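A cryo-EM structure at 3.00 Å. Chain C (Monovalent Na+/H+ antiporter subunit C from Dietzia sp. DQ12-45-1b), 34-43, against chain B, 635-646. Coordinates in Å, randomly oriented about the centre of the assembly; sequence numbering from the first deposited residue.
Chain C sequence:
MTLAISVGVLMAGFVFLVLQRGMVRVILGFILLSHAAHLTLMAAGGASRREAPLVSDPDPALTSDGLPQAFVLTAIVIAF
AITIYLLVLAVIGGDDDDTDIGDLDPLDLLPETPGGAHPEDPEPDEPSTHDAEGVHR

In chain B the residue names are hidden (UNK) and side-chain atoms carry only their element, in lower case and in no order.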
# COMPACT_ATOMS: atom_id res chain seq x y z
N SER C 34 18.74 10.00 3.63
CA SER C 34 18.33 11.29 3.09
C SER C 34 19.54 12.14 2.74
O SER C 34 19.54 12.84 1.71
CB SER C 34 17.44 12.02 4.11
OG SER C 34 17.53 13.42 3.94
N HIS C 35 20.58 12.10 3.57
CA HIS C 35 21.81 12.82 3.25
C HIS C 35 22.42 12.31 1.95
O HIS C 35 22.88 13.10 1.11
CB HIS C 35 22.81 12.69 4.39
CG HIS C 35 22.54 13.61 5.54
ND1 HIS C 35 21.86 14.80 5.40
CD2 HIS C 35 22.85 13.51 6.85
CE1 HIS C 35 21.77 15.39 6.57
NE2 HIS C 35 22.36 14.63 7.47
N ALA C 36 22.44 10.99 1.76
CA ALA C 36 22.99 10.42 0.54
C ALA C 36 22.18 10.85 -0.68
O ALA C 36 22.74 11.15 -1.74
CB ALA C 36 23.03 8.89 0.64
N ALA C 37 20.85 10.88 -0.55
CA ALA C 37 20.01 11.31 -1.66
C ALA C 37 20.26 12.78 -1.99
O ALA C 37 20.33 13.15 -3.17
CB ALA C 37 18.54 11.08 -1.34
N HIS C 38 20.39 13.62 -0.97
CA HIS C 38 20.68 15.03 -1.21
C HIS C 38 22.04 15.20 -1.88
O HIS C 38 22.20 16.04 -2.78
CB HIS C 38 20.63 15.80 0.10
CG HIS C 38 19.34 15.65 0.83
ND1 HIS C 38 18.17 15.27 0.21
CD2 HIS C 38 19.03 15.81 2.14
CE1 HIS C 38 17.20 15.21 1.09
NE2 HIS C 38 17.69 15.54 2.27
N LEU C 39 23.02 14.40 -1.48
CA LEU C 39 24.35 14.51 -2.06
C LEU C 39 24.36 14.05 -3.52
O LEU C 39 25.01 14.67 -4.36
CB LEU C 39 25.35 13.71 -1.23
CG LEU C 39 25.59 14.21 0.19
CD1 LEU C 39 26.48 13.25 0.94
CD2 LEU C 39 26.20 15.59 0.15
N THR C 40 23.63 12.98 -3.84
CA THR C 40 23.59 12.55 -5.24
C THR C 40 22.73 13.48 -6.08
O THR C 40 22.89 13.53 -7.30
CB THR C 40 23.10 11.11 -5.38
OG1 THR C 40 22.95 10.80 -6.76
CG2 THR C 40 21.77 10.93 -4.72
N LEU C 41 21.81 14.21 -5.45
CA LEU C 41 21.10 15.26 -6.18
C LEU C 41 22.03 16.43 -6.49
O LEU C 41 22.00 16.97 -7.60
CB LEU C 41 19.89 15.74 -5.37
CG LEU C 41 18.51 15.30 -5.85
CD1 LEU C 41 17.46 15.79 -4.88
CD2 LEU C 41 18.24 15.82 -7.24
N MET C 42 22.85 16.82 -5.52
CA MET C 42 23.83 17.88 -5.77
C MET C 42 24.89 17.44 -6.77
O MET C 42 25.47 18.27 -7.47
CB MET C 42 24.49 18.32 -4.47
CG MET C 42 23.67 19.33 -3.68
SD MET C 42 23.15 20.74 -4.66
CE MET C 42 24.72 21.38 -5.21
N ALA C 43 25.15 16.13 -6.86
CA ALA C 43 26.10 15.63 -7.84
C ALA C 43 25.54 15.63 -9.25
O ALA C 43 26.32 15.71 -10.21
CB ALA C 43 26.54 14.21 -7.47
N UNK B 635 28.88 18.37 8.48
CA UNK B 635 29.72 17.99 7.36
C UNK B 635 28.95 18.04 6.05
O UNK B 635 29.52 18.41 5.02
c UNK B 635 30.28 16.58 7.58
N UNK B 636 27.66 17.72 6.07
CA UNK B 636 26.85 17.84 4.86
C UNK B 636 26.59 19.30 4.51
O UNK B 636 26.49 19.64 3.32
c UNK B 636 25.69 15.58 4.99
c UNK B 636 24.25 15.58 2.65
s UNK B 636 25.80 14.97 3.31
c UNK B 636 25.54 17.09 5.03
N UNK B 637 26.47 20.17 5.51
CA UNK B 637 26.36 21.59 5.22
C UNK B 637 27.65 22.12 4.59
O UNK B 637 27.61 22.89 3.63
c UNK B 637 26.04 22.36 6.49
N UNK B 638 28.80 21.71 5.13
CA UNK B 638 30.07 22.06 4.52
C UNK B 638 30.18 21.49 3.11
O UNK B 638 30.76 22.13 2.22
c UNK B 638 33.65 21.18 5.85
c UNK B 638 32.94 23.17 4.55
c UNK B 638 32.65 21.72 4.85
c UNK B 638 31.23 21.56 5.39
N UNK B 639 29.63 20.30 2.88
CA UNK B 639 29.59 19.72 1.54
C UNK B 639 28.79 20.59 0.59
O UNK B 639 29.26 20.95 -0.49
c UNK B 639 29.88 17.22 1.10
c UNK B 639 31.65 17.81 -2.19
c UNK B 639 31.29 15.98 -0.19
n UNK B 639 30.95 15.26 0.92
c UNK B 639 30.10 16.01 1.69
c UNK B 639 30.82 18.14 -1.15
c UNK B 639 32.29 16.56 -2.24
c UNK B 639 30.63 17.22 -0.12
c UNK B 639 29.00 18.32 1.61
c UNK B 639 32.12 15.64 -1.25
N UNK B 640 27.56 20.93 0.98
CA UNK B 640 26.70 21.75 0.13
C UNK B 640 27.31 23.12 -0.12
O UNK B 640 27.11 23.70 -1.19
c UNK B 640 23.69 20.36 1.84
c UNK B 640 24.56 19.77 -0.28
c UNK B 640 22.94 19.20 1.85
c UNK B 640 23.82 18.62 -0.28
c UNK B 640 25.32 21.91 0.77
c UNK B 640 24.51 20.65 0.78
c UNK B 640 23.00 18.33 0.79
N UNK B 641 28.06 23.65 0.85
CA UNK B 641 28.68 24.95 0.65
C UNK B 641 29.93 24.86 -0.22
O UNK B 641 30.26 25.82 -0.92
c UNK B 641 29.03 25.59 2.00
c UNK B 641 29.89 29.14 1.10
c UNK B 641 29.21 27.95 1.21
c UNK B 641 31.70 28.21 2.34
c UNK B 641 29.77 26.88 1.88
c UNK B 641 31.02 27.03 2.44
c UNK B 641 31.14 29.27 1.66
N UNK B 642 30.63 23.72 -0.19
CA UNK B 642 31.78 23.55 -1.07
C UNK B 642 31.34 23.44 -2.52
O UNK B 642 32.02 23.95 -3.42
o UNK B 642 32.87 22.39 0.75
c UNK B 642 32.57 22.31 -0.65
c UNK B 642 33.88 22.23 -1.43
N UNK B 643 30.21 22.78 -2.78
CA UNK B 643 29.69 22.63 -4.12
C UNK B 643 29.05 23.90 -4.67
O UNK B 643 28.60 23.90 -5.82
c UNK B 643 30.08 19.58 -4.89
c UNK B 643 28.03 19.15 -3.54
c UNK B 643 29.18 20.11 -3.79
c UNK B 643 28.66 21.49 -4.16
N UNK B 644 29.01 24.97 -3.88
CA UNK B 644 28.43 26.21 -4.35
C UNK B 644 26.94 26.36 -4.11
O UNK B 644 26.27 27.08 -4.85
N UNK B 645 26.41 25.69 -3.09
CA UNK B 645 25.00 25.81 -2.72
C UNK B 645 24.94 26.48 -1.35
O UNK B 645 25.10 25.82 -0.32
c UNK B 645 24.32 24.44 -2.71
N UNK B 646 24.71 27.79 -1.34
CA UNK B 646 24.71 28.54 -0.09
C UNK B 646 23.37 28.41 0.62
O UNK B 646 23.32 28.17 1.83
c UNK B 646 26.34 30.09 -1.19
c UNK B 646 25.27 30.74 0.96
c UNK B 646 25.08 30.01 -0.35

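Position 635 carries one side-chain carbon and lies out of reach of chain C; a lone CB makes it Ala635(B). Position 636 has an unbranched chain of two carbons, a sulfur and a terminal carbon; the sulfur lies near Leu39(C) CD1 and the terminal carbon near His35(C) O, and the chain is that of methionine. In Met636(B), CG sits 3.9 Å from the centroid of the His35(C) ring, 14° off the ring normal, a CH-pi contact over the face. Its CE lies 3.2 Å from His35(C) O, and its SD is 3.0 Å from Leu39(C) CD1, shorter than normal van der Waals contact, and to be read with caution at 3.00 Å resolution.

Position 637 again has a single carbon, remote from chain C: Ala637(B). At 638 four carbons fork at the second, with neither methyl on CB, so the residue is Leu638(B), also out of reach.

Position 639 shows one carbon followed by fused five- and six-membered rings holding eight carbons and one nitrogen, with a ring carbon near Leu39(C) CD2. Only tryptophan fits, and CG of Trp639(B) is 4.1 Å from Leu39(C) CD2. Position 640 has one carbon and a six-carbon ring without a hydroxyl, its ring carbons near His38(C) CB and Met42(C) CG: Phe640(B). His38(C) CB meets the ring edge, 3.5 Å from Phe640(B) CZ, while Met42(C) CG approaches CE1 of Phe640(B) obliquely at 3.5 Å.

The same ring composition at 641 gives Phe641(B), with chi1 at 175° (t) and no contact with chain C. At 642 the CB bears one oxygen and one carbon, the signature of threonine; OG1 of Thr642(B) donates a hydrogen bond to Leu638(B) O at 2.6 Å, within its own helix.

Position 643 repeats the four-carbon fork, with a terminal carbon near Met42(C) CB, and is leucine; CD1 of Leu643(B) packs 3.8 Å from Met42(C) CB. Position 644 has no side-chain atoms and phi/psi of 89/27, where a CB would jam against the preceding carbonyl oxygen. This is Gly644(B), which leaves the helix in a Schellman motif: the backbone N of position 645 bonds to Phe640(B) O at 2.8 Å, and Gly644(B) N makes a weak bond to Phe641(B) O at 3.3 Å. Position 645 has one side-chain carbon, its CB, 4.0 Å from Met42(C) CE, which makes it Ala645(B). Position 646 has a CB carrying two carbons, Val646(B), beyond reach.

The helices run nearly parallel, 8° between directions, but their axes come no closer than 11.1 Å, so side chains must span the gap. Met636(B) and Phe640(B), one turn apart, meet His35(C), His38(C), Leu39(C) and Met42(C). No hydrogen bond crosses between the stretches; the two stretches bury 439 Å² together, and the contacts between their side chains are mainly apolar.

Chain B 635-646: AMALWFFTLGAV
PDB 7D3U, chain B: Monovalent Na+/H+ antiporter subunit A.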